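Cation-transporting ATPase, E1-E2 family protein (Streptococcus pneumoniae, PDB 4F2F) binds copper(I) through its cupredoxin-like metal-binding domain and, as a P-type ATPase, probably uses ATP to export the ion from the cell. Local coordinates at residues I30-G35 with I73-Q78; E39-R44 with D68-I73. All blocks are in the same frame, centred on the assembly; numbering follows the deposited sequence.

Contact 1 of 2, residues I30-G35 with I73-Q78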
ATOM      1  N   ILE A  30      -3.797   5.636   2.689  1.00 20.09           N
ATOM      2  CA  ILE A  30      -4.271   5.969   1.354  1.00 19.09           C
ATOM      3  C   ILE A  30      -5.758   5.672   1.204  1.00 22.44           C
ATOM      4  O   ILE A  30      -6.348   4.964   2.021  1.00 20.87           O
ATOM      5  CB  ILE A  30      -3.483   5.215   0.263  1.00 21.24           C
ATOM      6  CG1 ILE A  30      -3.837   3.727   0.266  1.00 19.69           C
ATOM      7  CG2 ILE A  30      -1.983   5.416   0.441  1.00 20.45           C
ATOM      8  CD1 ILE A  30      -3.132   2.932  -0.815  1.00 18.92           C
ATOM      9  N   GLN A  31      -6.355   6.223   0.151  1.00 22.42           N
ATOM     10  CA  GLN A  31      -7.761   5.993  -0.148  1.00 20.86           C
ATOM     11  C   GLN A  31      -7.910   5.382  -1.537  1.00 22.61           C
ATOM     12  O   GLN A  31      -7.248   5.803  -2.488  1.00 23.85           O
ATOM     13  CB  GLN A  31      -8.551   7.301  -0.054  1.00 23.06           C
ATOM     14  CG  GLN A  31     -10.042   7.144  -0.319  1.00 24.17           C
ATOM     15  CD  GLN A  31     -10.774   8.471  -0.367  1.00 29.79           C
ATOM     16  OE1 GLN A  31     -11.024   9.096   0.664  1.00 33.45           O
ATOM     17  NE2 GLN A  31     -11.126   8.906  -1.572  1.00 29.26           N
ATOM     18  N   LEU A  32      -8.775   4.378  -1.642  1.00 20.93           N
ATOM     19  CA  LEU A  32      -9.017   3.693  -2.905  1.00 22.71           C
ATOM     20  C   LEU A  32     -10.511   3.642  -3.207  1.00 27.16           C
ATOM     21  O   LEU A  32     -11.331   3.558  -2.294  1.00 25.69           O
ATOM     22  CB  LEU A  32      -8.461   2.269  -2.853  1.00 23.85           C
ATOM     23  CG  LEU A  32      -6.975   2.083  -2.547  1.00 21.73           C
ATOM     24  CD1 LEU A  32      -6.652   0.605  -2.418  1.00 23.10           C
ATOM     25  CD2 LEU A  32      -6.109   2.729  -3.618  1.00 22.10           C
ATOM     26  N   GLN A  33     -10.856   3.688  -4.489  1.00 25.87           N
ATOM     27  CA  GLN A  33     -12.243   3.557  -4.921  1.00 27.52           C
ATOM     28  C   GLN A  33     -12.603   2.086  -5.106  1.00 22.71           C
ATOM     29  O   GLN A  33     -11.852   1.332  -5.725  1.00 25.52           O
ATOM     30  CB  GLN A  33     -12.465   4.319  -6.232  1.00 28.57           C
ATOM     31  CG  GLN A  33     -12.393   5.835  -6.096  1.00 37.39           C
ATOM     32  CD  GLN A  33     -13.631   6.420  -5.446  1.00 39.36           C
ATOM     33  OE1 GLN A  33     -14.749   5.984  -5.711  1.00 39.13           O
ATOM     34  NE2 GLN A  33     -13.435   7.413  -4.584  1.00 44.86           N
ATOM     35  N   LYS A  34     -13.749   1.678  -4.569  1.00 24.90           N
ATOM     36  CA  LYS A  34     -14.201   0.296  -4.697  1.00 24.03           C
ATOM     37  C   LYS A  34     -14.463  -0.070  -6.160  1.00 25.55           C
ATOM     38  O   LYS A  34     -14.999   0.733  -6.925  1.00 27.32           O
ATOM     39  CB  LYS A  34     -15.462   0.065  -3.853  1.00 31.71           C
ATOM     40  CG  LYS A  34     -16.205  -1.234  -4.150  1.00 27.75           C
ATOM     41  CD  LYS A  34     -17.538  -1.294  -3.407  1.00 32.96           C
ATOM     42  CE  LYS A  34     -18.468  -2.347  -4.002  1.00 40.04           C
ATOM     43  NZ  LYS A  34     -17.959  -3.735  -3.820  1.00 44.93           N
ATOM     44  N   GLY A  35     -14.062  -1.277  -6.548  1.00 25.37           N
ATOM     45  CA  GLY A  35     -14.355  -1.788  -7.876  1.00 24.67           C
ATOM     46  C   GLY A  35     -13.409  -1.350  -8.983  1.00 24.79           C
ATOM     47  O   GLY A  35     -13.544  -1.790 -10.125  1.00 26.24           O
ATOM     48  N   ILE A  73       1.931  -3.726  -6.152  1.00 16.87           N
ATOM     49  CA  ILE A  73       0.914  -4.571  -5.540  1.00 19.38           C
ATOM     50  C   ILE A  73      -0.415  -4.341  -6.250  1.00 19.92           C
ATOM     51  O   ILE A  73      -0.922  -3.219  -6.273  1.00 18.19           O
ATOM     52  CB  ILE A  73       0.758  -4.262  -4.040  1.00 17.44           C
ATOM     53  CG1 ILE A  73       2.095  -4.437  -3.316  1.00 20.64           C
ATOM     54  CG2 ILE A  73      -0.318  -5.146  -3.426  1.00 21.34           C
ATOM     55  CD1 ILE A  73       2.639  -5.851  -3.348  1.00 21.62           C
ATOM     56  N   ARG A  74      -0.970  -5.396  -6.838  1.00 20.16           N
ATOM     57  CA  ARG A  74      -2.187  -5.253  -7.633  1.00 23.70           C
ATOM     58  C   ARG A  74      -3.377  -6.026  -7.075  1.00 23.05           C
ATOM     59  O   ARG A  74      -3.290  -7.220  -6.795  1.00 26.36           O
ATOM     60  CB  ARG A  74      -1.945  -5.682  -9.081  1.00 26.40           C
ATOM     61  CG  ARG A  74      -1.006  -4.777  -9.853  1.00 31.82           C
ATOM     62  CD  ARG A  74      -1.007  -5.148 -11.324  1.00 31.33           C
ATOM     63  NE  ARG A  74      -2.362  -5.169 -11.864  1.00 38.10           N
ATOM     64  CZ  ARG A  74      -2.911  -6.211 -12.481  1.00 37.85           C
ATOM     65  NH1 ARG A  74      -2.217  -7.328 -12.652  1.00 43.88           N
ATOM     66  NH2 ARG A  74      -4.154  -6.132 -12.934  1.00 42.42           N
ATOM     67  N   PHE A  75      -4.490  -5.321  -6.917  1.00 23.31           N
ATOM     68  CA  PHE A  75      -5.760  -5.947  -6.583  1.00 22.20           C
ATOM     69  C   PHE A  75      -6.907  -4.986  -6.864  1.00 21.20           C
ATOM     70  O   PHE A  75      -6.695  -3.787  -7.046  1.00 20.69           O
ATOM     71  CB  PHE A  75      -5.778  -6.449  -5.128  1.00 22.72           C
ATOM     72  CG  PHE A  75      -5.677  -5.359  -4.087  1.00 21.82           C
ATOM     73  CD1 PHE A  75      -4.440  -4.924  -3.629  1.00 23.68           C
ATOM     74  CD2 PHE A  75      -6.820  -4.797  -3.542  1.00 22.59           C
ATOM     75  CE1 PHE A  75      -4.349  -3.933  -2.662  1.00 22.53           C
ATOM     76  CE2 PHE A  75      -6.737  -3.809  -2.578  1.00 23.90           C
ATOM     77  CZ  PHE A  75      -5.501  -3.375  -2.137  1.00 22.10           C
ATOM     78  N   THR A  76      -8.119  -5.523  -6.930  1.00 22.33           N
ATOM     79  CA  THR A  76      -9.303  -4.696  -7.089  1.00 20.89           C
ATOM     80  C   THR A  76     -10.078  -4.716  -5.779  1.00 24.75           C
ATOM     81  O   THR A  76     -10.689  -5.726  -5.431  1.00 25.51           O
ATOM     82  CB  THR A  76     -10.192  -5.198  -8.242  1.00 23.96           C
ATOM     83  OG1 THR A  76      -9.425  -5.246  -9.451  1.00 24.84           O
ATOM     84  CG2 THR A  76     -11.390  -4.275  -8.442  1.00 25.54           C
ATOM     85  N   PRO A  77     -10.028  -3.603  -5.032  1.00 23.75           N
ATOM     86  CA  PRO A  77     -10.709  -3.503  -3.736  1.00 25.58           C
ATOM     87  C   PRO A  77     -12.218  -3.667  -3.888  1.00 27.43           C
ATOM     88  O   PRO A  77     -12.823  -2.990  -4.716  1.00 26.01           O
ATOM     89  CB  PRO A  77     -10.363  -2.086  -3.261  1.00 28.22           C
ATOM     90  CG  PRO A  77      -9.941  -1.347  -4.493  1.00 25.19           C
ATOM     91  CD  PRO A  77      -9.298  -2.369  -5.372  1.00 25.50           C
ATOM     92  N   GLN A  78     -12.808  -4.560  -3.099  1.00 25.07           N
ATOM     93  CA  GLN A  78     -14.237  -4.844  -3.198  1.00 28.20           C
ATOM     94  C   GLN A  78     -14.980  -4.577  -1.893  1.00 32.18           C
ATOM     95  O   GLN A  78     -16.192  -4.359  -1.896  1.00 34.83           O
ATOM     96  CB  GLN A  78     -14.468  -6.293  -3.637  1.00 30.34           C
ATOM     97  CG  GLN A  78     -13.859  -6.655  -4.984  1.00 35.39           C
ATOM     98  CD  GLN A  78     -14.508  -5.920  -6.144  1.00 35.18           C
ATOM     99  OE1 GLN A  78     -15.329  -5.024  -5.950  1.00 35.36           O
ATOM    100  NE2 GLN A  78     -14.141  -6.304  -7.362  1.00 31.92           N
TER
HETATM  101  O   HOH W   1     -15.114  -4.914 -10.138  1.00 41.48           O

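Contact 2 of 2, residues E39-R44 with D68-I73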
ATOM      1  N   GLU A  39      -3.221  -0.266  -8.456  1.00 18.48           N
ATOM      2  CA  GLU A  39      -1.803  -0.585  -8.514  1.00 20.30           C
ATOM      3  C   GLU A  39      -1.052   0.294  -7.525  1.00 15.88           C
ATOM      4  O   GLU A  39      -0.939   1.506  -7.707  1.00 16.88           O
ATOM      5  CB  GLU A  39      -1.253  -0.427  -9.937  1.00 21.98           C
ATOM      6  CG  GLU A  39      -1.750  -1.492 -10.905  1.00 26.08           C
ATOM      7  CD  GLU A  39      -0.961  -1.541 -12.204  1.00 26.83           C
ATOM      8  OE1 GLU A  39       0.069  -0.841 -12.310  1.00 29.03           O
ATOM      9  OE2 GLU A  39      -1.373  -2.286 -13.120  1.00 29.13           O
ATOM     10  N   ILE A  40      -0.560  -0.333  -6.463  1.00 17.82           N
ATOM     11  CA  ILE A  40       0.145   0.374  -5.412  1.00 17.44           C
ATOM     12  C   ILE A  40       1.625   0.044  -5.503  1.00 16.13           C
ATOM     13  O   ILE A  40       2.040  -1.076  -5.213  1.00 18.48           O
ATOM     14  CB  ILE A  40      -0.387  -0.018  -4.026  1.00 18.58           C
ATOM     15  CG1 ILE A  40      -1.911   0.103  -3.995  1.00 17.73           C
ATOM     16  CG2 ILE A  40       0.241   0.847  -2.949  1.00 18.70           C
ATOM     17  CD1 ILE A  40      -2.539  -0.435  -2.727  1.00 19.69           C
ATOM     18  N   THR A  41       2.411   1.027  -5.922  1.00 17.30           N
ATOM     19  CA  THR A  41       3.837   0.827  -6.134  1.00 16.71           C
ATOM     20  C   THR A  41       4.628   1.178  -4.883  1.00 17.84           C
ATOM     21  O   THR A  41       4.625   2.322  -4.429  1.00 18.23           O
ATOM     22  CB  THR A  41       4.346   1.654  -7.324  1.00 18.11           C
ATOM     23  OG1 THR A  41       3.692   1.206  -8.517  1.00 20.30           O
ATOM     24  CG2 THR A  41       5.850   1.495  -7.491  1.00 17.78           C
ATOM     25  N   PHE A  42       5.299   0.173  -4.331  1.00 15.26           N
ATOM     26  CA  PHE A  42       6.163   0.353  -3.173  1.00 14.72           C
ATOM     27  C   PHE A  42       7.618   0.467  -3.609  1.00 15.52           C
ATOM     28  O   PHE A  42       8.091  -0.325  -4.423  1.00 17.38           O
ATOM     29  CB  PHE A  42       6.030  -0.838  -2.224  1.00 16.32           C
ATOM     30  CG  PHE A  42       4.770  -0.834  -1.403  1.00 14.08           C
ATOM     31  CD1 PHE A  42       3.571  -1.274  -1.942  1.00 15.59           C
ATOM     32  CD2 PHE A  42       4.792  -0.412  -0.086  1.00 16.28           C
ATOM     33  CE1 PHE A  42       2.414  -1.278  -1.181  1.00 15.16           C
ATOM     34  CE2 PHE A  42       3.638  -0.417   0.677  1.00 15.58           C
ATOM     35  CZ  PHE A  42       2.449  -0.850   0.128  1.00 16.30           C
ATOM     36  N   HIS A  43       8.328   1.448  -3.069  1.00 15.19           N
ATOM     37  CA  HIS A  43       9.768   1.542  -3.279  1.00 17.20           C
ATOM     38  C   HIS A  43      10.487   1.341  -1.957  1.00 18.12           C
ATOM     39  O   HIS A  43      10.285   2.105  -1.013  1.00 17.46           O
ATOM     40  CB  HIS A  43      10.154   2.895  -3.881  1.00 18.84           C
ATOM     41  CG  HIS A  43      11.633   3.098  -4.007  1.00 19.94           C
ATOM     42  ND1 HIS A  43      12.280   4.197  -3.488  1.00 26.37           N
ATOM     43  CD2 HIS A  43      12.590   2.335  -4.586  1.00 25.65           C
ATOM     44  CE1 HIS A  43      13.574   4.107  -3.746  1.00 23.42           C
ATOM     45  NE2 HIS A  43      13.788   2.986  -4.410  1.00 23.48           N
ATOM     46  N   ARG A  44      11.325   0.312  -1.884  1.00 15.72           N
ATOM     47  CA  ARG A  44      12.096   0.066  -0.671  1.00 15.03           C
ATOM     48  C   ARG A  44      13.380   0.887  -0.668  1.00 18.22           C
ATOM     49  O   ARG A  44      14.352   0.542  -1.342  1.00 18.51           O
ATOM     50  CB  ARG A  44      12.412  -1.420  -0.512  1.00 14.66           C
ATOM     51  CG  ARG A  44      13.219  -1.729   0.736  1.00 15.78           C
ATOM     52  CD  ARG A  44      13.459  -3.215   0.904  1.00 16.37           C
ATOM     53  NE  ARG A  44      14.506  -3.460   1.894  1.00 16.21           N
ATOM     54  CZ  ARG A  44      15.078  -4.638   2.111  1.00 16.19           C
ATOM     55  NH1 ARG A  44      14.706  -5.701   1.414  1.00 17.22           N
ATOM     56  NH2 ARG A  44      16.030  -4.751   3.027  1.00 16.64           N
ATOM     57  N   ASP A  68      16.173  -1.012  -2.699  1.00 21.86           N
ATOM     58  CA  ASP A  68      16.112  -0.107  -3.847  1.00 20.95           C
ATOM     59  C   ASP A  68      15.286  -0.651  -5.008  1.00 22.85           C
ATOM     60  O   ASP A  68      15.392  -0.161  -6.132  1.00 27.22           O
ATOM     61  CB  ASP A  68      17.518   0.261  -4.333  1.00 25.73           C
ATOM     62  CG  ASP A  68      18.305   1.039  -3.299  1.00 33.77           C
ATOM     63  OD1 ASP A  68      17.684   1.626  -2.388  1.00 39.27           O
ATOM     64  OD2 ASP A  68      19.549   1.069  -3.402  1.00 46.41           O
ATOM     65  N   GLU A  69      14.460  -1.657  -4.738  1.00 19.21           N
ATOM     66  CA  GLU A  69      13.566  -2.186  -5.761  1.00 19.71           C
ATOM     67  C   GLU A  69      12.173  -1.576  -5.627  1.00 19.27           C
ATOM     68  O   GLU A  69      11.819  -1.036  -4.577  1.00 15.90           O
ATOM     69  CB  GLU A  69      13.483  -3.715  -5.684  1.00 19.08           C
ATOM     70  CG  GLU A  69      12.682  -4.344  -6.820  1.00 26.04           C
ATOM     71  CD  GLU A  69      12.485  -5.841  -6.656  1.00 30.49           C
ATOM     72  OE1 GLU A  69      12.626  -6.350  -5.524  1.00 27.67           O
ATOM     73  OE2 GLU A  69      12.183  -6.509  -7.667  1.00 30.38           O
ATOM     74  N   GLU A  70      11.402  -1.648  -6.708  1.00 20.38           N
ATOM     75  CA  GLU A  70      10.004  -1.234  -6.703  1.00 18.74           C
ATOM     76  C   GLU A  70       9.125  -2.426  -7.054  1.00 19.99           C
ATOM     77  O   GLU A  70       9.385  -3.130  -8.027  1.00 18.13           O
ATOM     78  CB  GLU A  70       9.767  -0.098  -7.702  1.00 22.47           C
ATOM     79  CG  GLU A  70      10.253   1.268  -7.248  1.00 26.32           C
ATOM     80  CD  GLU A  70       9.752   2.378  -8.146  1.00 28.18           C
ATOM     81  OE1 GLU A  70       9.200   2.061  -9.222  1.00 23.52           O
ATOM     82  OE2 GLU A  70       9.902   3.563  -7.779  1.00 37.18           O
ATOM     83  N   LYS A  71       8.095  -2.656  -6.246  1.00 16.46           N
ATOM     84  CA  LYS A  71       7.152  -3.742  -6.488  1.00 14.80           C
ATOM     85  C   LYS A  71       5.747  -3.166  -6.601  1.00 14.42           C
ATOM     86  O   LYS A  71       5.344  -2.341  -5.779  1.00 16.49           O
ATOM     87  CB  LYS A  71       7.204  -4.774  -5.352  1.00 20.25           C
ATOM     88  CG  LYS A  71       8.320  -5.816  -5.456  1.00 20.64           C
ATOM     89  CD  LYS A  71       8.002  -6.853  -6.529  1.00 22.44           C
ATOM     90  CE  LYS A  71       9.097  -7.905  -6.658  1.00 25.52           C
ATOM     91  NZ  LYS A  71       9.070  -8.917  -5.569  1.00 23.79           N
ATOM     92  N   VAL A  72       5.005  -3.588  -7.621  1.00 16.64           N
ATOM     93  CA  VAL A  72       3.628  -3.146  -7.786  1.00 18.13           C
ATOM     94  C   VAL A  72       2.679  -4.160  -7.161  1.00 17.39           C
ATOM     95  O   VAL A  72       2.628  -5.315  -7.585  1.00 22.27           O
ATOM     96  CB  VAL A  72       3.263  -2.959  -9.273  1.00 20.05           C
ATOM     97  CG1 VAL A  72       1.825  -2.471  -9.414  1.00 23.37           C
ATOM     98  CG2 VAL A  72       4.224  -1.988  -9.939  1.00 20.74           C
ATOM     99  N   ILE A  73       1.931  -3.726  -6.152  1.00 16.87           N
ATOM    100  CA  ILE A  73       0.914  -4.571  -5.540  1.00 19.38           C
ATOM    101  C   ILE A  73      -0.415  -4.341  -6.250  1.00 19.92           C
ATOM    102  O   ILE A  73      -0.922  -3.219  -6.273  1.00 18.19           O
ATOM    103  CB  ILE A  73       0.758  -4.262  -4.040  1.00 17.44           C
ATOM    104  CG1 ILE A  73       2.095  -4.437  -3.316  1.00 20.64           C
ATOM    105  CG2 ILE A  73      -0.318  -5.146  -3.426  1.00 21.34           C
ATOM    106  CD1 ILE A  73       2.639  -5.851  -3.348  1.00 21.62           C
TER

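Contact 1 of 2, residues I30-G35 with I73-Q78
At an edge of the cupredoxin β-sandwich, the turn through Lys34 and Gly35 that follows strand 29-33 meets Thr76, Pro77 and Gln78, which follow strand 70-75. The two backbones are joined by one direct bond: Gly35 N donates to Pro77 O at 2.8 Å, almost straight at 172°, with the carbonyl aimed at the N-H. Gly35 sits at a positive phi (83°), which by itself favours glycine, and it has the methyl of Thr76 packed against its carbonyl group, CG2 to Gly35 C at 3.6 Å. Lys34 reaches across to Gln78. Its aliphatic chain crosses the Gln78 side chain at about a right angle, and the bend at chi4 (66°) swings NZ onto an in-plane lone pair of Gln78 O, 2.7 Å away, so the ammonium group is held by a main-chain carbonyl. A water accepts from Gln78 NE2 and gives a weak, long bond to Gly35 O.

Further in, packing takes over. The Pro77 ring lies against the end of strand 29-33, CG 3.5 Å from the backbone carbonyl oxygen Gln33 O and 4.2 Å from its apolar partner Leu32 CB. Outside the two segments, the same proline rests on Ala38 and Gln15, and Phe75 meets the rings of Phe56 and Tyr96. The two strands themselves come together more loosely here than the turns do: one methyl of Leu32 approaches the far end of the Phe75 ring obliquely, CD1 to CZ at 4.2 Å.

Contact 2 of 2, residues E39-R44 with D68-I73
His43 holds CG anti to its backbone N (chi1 175°) and Glu70 holds CG anti to its carbonyl carbon (chi1 -76°), and these settings lay the two side chains against each other across an antiparallel ladder of the cupredoxin fold. His43 CD2 lies 3.7 Å from Glu70 CG, with the imidazole and carboxylate planes 73° apart, while Asp68 O sits at the ring edge, in its plane. The charged atoms of Asp68 and Glu70 are not in contact with the imidazole nitrogens. On the same face Glu70 OE1 rests 3.8 Å from Thr41 CG2. The next pair along uses both methyls of Val72: CG2 meets Thr41 OG1 at 3.5 Å, and CG1 lies 3.7 Å from Glu39 CB.

Ile40 with Ile73 and Phe42 with Lys71 are the hydrogen-bonded pairs, each closed by reciprocal N-H to O bonds. Backbone bonding continues beyond the start of strand 70-75, where Arg44 N donates to Glu69 O and Asp68 N to Arg44 O. Arg44's extended side chain leads away to Ile65 O, Asn49 OD1 and Thr46 O. That side chain lies about 9 Å from a bound copper(I) ion. Lys71 likewise turns outward, NZ bonding to Pro64 O and forming a salt bridge with Glu63.

The opposite face looks inward: Ile40 packs on Phe56 of strand 53-56, Phe42 on Ile54, and Ile73 on both. There the Phe42 ring meets Ile73 obliquely, CD1 to CG1 at 3.8 Å.

Strand 70-75 serves both contacts and Ile73 belongs to each, yet the two differ in kind. Contact 2 is a regular ladder within a sheet, with alternating hydrogen-bonded and non-hydrogen-bonded pairs, a largely apolar inner face, from which Lys71 leads away, and a mixed outer face of Thr41, His43, Glu70 and Val72. Contact 1 joins elements that are not sheet neighbours, through turns, one backbone bond and a lysine-to-carbonyl bond. Both are only partly buried, but contact 2 buries nearly twice the surface. They meet in the core at Ile40, whose CD1 lies 3.9 Å from Ile30 CD1 and from Phe75 CE1. Nearer the surface, Arg74 NE and Glu39 OE2 form a long, weak ion pair.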